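PDB 2R5U: replicative DNA helicase from Mycobacterium tuberculosis, which unwinds double-stranded DNA ahead of the replisome as a hexameric ATP-driven 5'-3' helicase, seen here as its N-terminal domain. Local coordinates for the interface of chains A and B. Numbering follows the deposited sequence. Chains: chain A/B, Replicative DNA helicase.

The interface of chains A and B. Residues chain A 79-81, 83, 86; chain B 118, 121.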
ATOM      1  N   GLY A  79      20.894  25.811  19.850  1.00 36.76           N
ATOM      2  CA  GLY A  79      21.314  26.755  20.891  1.00 37.05           C
ATOM      3  C   GLY A  79      20.196  27.279  21.793  1.00 36.89           C
ATOM      4  O   GLY A  79      20.317  28.351  22.365  1.00 36.21           O
ATOM      5  N   GLU A  80      19.111  26.520  21.920  1.00 36.70           N
ATOM      6  CA  GLU A  80      18.014  26.878  22.824  1.00 37.49           C
ATOM      7  C   GLU A  80      18.077  26.056  24.121  1.00 36.33           C
ATOM      8  O   GLU A  80      18.495  24.893  24.092  1.00 36.49           O
ATOM      9  CB  GLU A  80      16.671  26.661  22.131  1.00 37.38           C
ATOM     10  CG  GLU A  80      16.471  27.590  20.924  1.00 39.94           C
ATOM     11  CD  GLU A  80      15.187  27.336  20.175  1.00 40.88           C
ATOM     12  OE1 GLU A  80      15.184  27.540  18.935  1.00 46.39           O
ATOM     13  OE2 GLU A  80      14.180  26.930  20.804  1.00 43.75           O
ATOM     14  N   PRO A  81      17.661  26.651  25.264  1.00 35.51           N
ATOM     15  CA  PRO A  81      17.691  25.929  26.528  1.00 35.16           C
ATOM     16  C   PRO A  81      16.740  24.737  26.521  1.00 34.30           C
ATOM     17  O   PRO A  81      15.677  24.793  25.899  1.00 35.16           O
ATOM     18  CB  PRO A  81      17.226  26.984  27.546  1.00 35.39           C
ATOM     19  CG  PRO A  81      16.499  27.965  26.776  1.00 35.06           C
ATOM     20  CD  PRO A  81      17.179  28.031  25.454  1.00 35.53           C
ATOM     21  N   ASP A  83      14.798  22.806  29.191  1.00 30.77           N
ATOM     22  CA  ASP A  83      14.256  22.583  30.522  1.00 29.09           C
ATOM     23  C   ASP A  83      12.855  21.990  30.410  1.00 28.10           C
ATOM     24  O   ASP A  83      12.362  21.757  29.305  1.00 27.41           O
ATOM     25  CB  ASP A  83      14.262  23.875  31.376  1.00 28.94           C
ATOM     26  CG  ASP A  83      13.487  25.028  30.733  1.00 29.60           C
ATOM     27  OD1 ASP A  83      12.409  24.807  30.142  1.00 27.29           O
ATOM     28  OD2 ASP A  83      13.954  26.175  30.859  1.00 29.15           O
ATOM     29  N   THR A  86      10.553  24.181  27.870  1.00 24.42           N
ATOM     30  CA  THR A  86      10.915  24.218  26.455  1.00 25.00           C
ATOM     31  C   THR A  86      10.864  22.812  25.832  1.00 24.67           C
ATOM     32  O   THR A  86      10.522  22.654  24.661  1.00 24.67           O
ATOM     33  CB  THR A  86      12.286  24.864  26.217  1.00 24.61           C
ATOM     34  OG1 THR A  86      13.306  24.103  26.879  1.00 25.90           O
ATOM     35  CG2 THR A  86      12.311  26.364  26.690  1.00 25.67           C
TER
ATOM     36  N   ASN B 118      15.633  32.845  30.915  1.00 30.03           N
ATOM     37  CA  ASN B 118      15.069  32.235  29.701  1.00 29.90           C
ATOM     38  C   ASN B 118      13.634  32.681  29.353  1.00 30.24           C
ATOM     39  O   ASN B 118      12.981  32.086  28.460  1.00 29.93           O
ATOM     40  CB  ASN B 118      15.098  30.727  29.831  1.00 29.85           C
ATOM     41  CG  ASN B 118      16.511  30.165  29.801  1.00 32.33           C
ATOM     42  OD1 ASN B 118      17.425  30.776  29.238  1.00 33.94           O
ATOM     43  ND2 ASN B 118      16.684  28.973  30.373  1.00 33.26           N
ATOM     44  N   TYR B 121      12.481  32.771  25.775  1.00 29.79           N
ATOM     45  CA  TYR B 121      12.184  31.473  25.169  1.00 29.13           C
ATOM     46  C   TYR B 121      10.784  31.031  25.545  1.00 28.02           C
ATOM     47  O   TYR B 121      10.051  30.500  24.697  1.00 27.85           O
ATOM     48  CB  TYR B 121      13.216  30.428  25.568  1.00 30.01           C
ATOM     49  CG  TYR B 121      14.591  30.732  25.040  1.00 30.97           C
ATOM     50  CD1 TYR B 121      14.911  30.474  23.713  1.00 33.25           C
ATOM     51  CD2 TYR B 121      15.577  31.285  25.871  1.00 31.74           C
ATOM     52  CE1 TYR B 121      16.177  30.763  23.215  1.00 34.43           C
ATOM     53  CE2 TYR B 121      16.852  31.563  25.387  1.00 33.11           C
ATOM     54  CZ  TYR B 121      17.136  31.307  24.059  1.00 33.72           C
ATOM     55  OH  TYR B 121      18.392  31.573  23.566  1.00 35.81           O
TER
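A:Thr86 OG1, the hydroxyl oxygen of a side chain that brings its methyl CG2 towards B:Tyr121 CB, is gripped from two directions within its own chain. It donates to the carbonyl oxygen A:Pro81 O over 2.7 Å, standing above the carbonyl plane at a C=O...O angle of 125°, and it accepts the backbone N-H of A:Asp83 at 3.0 Å from N to OG1. The carboxylate of A:Asp83 answers by taking the backbone N-H of A:Thr86 on OD1, nearly along the C-O axis and close to straight, 169° at the hydrogen. Its CG sits between the backbone N and the carbonyl carbon (chi1 57°), which folds the carboxylate back over this N-H and caps the start of helix 84-93. These bonds tie A:Pro81 to the start of the helix and probably fix how its ring is offered to chain B.

Across this patch the two sides meet by packing alone; none of their N and O atoms here come within bonding range of each other. A:Pro81 lies on a face of the B:Tyr121 ring, its CD over the centre, 3.4 Å from the centroid, in a CH-pi contact. The phenol belongs to the first turn of helix 119-147. A:Glu80 CG sits above and just beyond the CE1 rim, on the same face as the proline, 3.9 Å from CE1, while its chain runs on extended. Next to the ring, on the same chain B side, the amide of B:Asn118, at the end of the 3-10 turn 116-118, meets the CB-CG edge of the proline, with ND2 3.5 Å from A:Pro81 CB. The proline rests in the angle between ring and amide, CD and CG on the ring, CB and CG against the amide. DnaB is a homohexamer, and this patch is part of a subunit contact that is not an exact two-fold. At the far tip of the phenol, the hydroxyl B:Tyr121 OH stops 3.9 Å from the carbonyl oxygen A:Gly79 O.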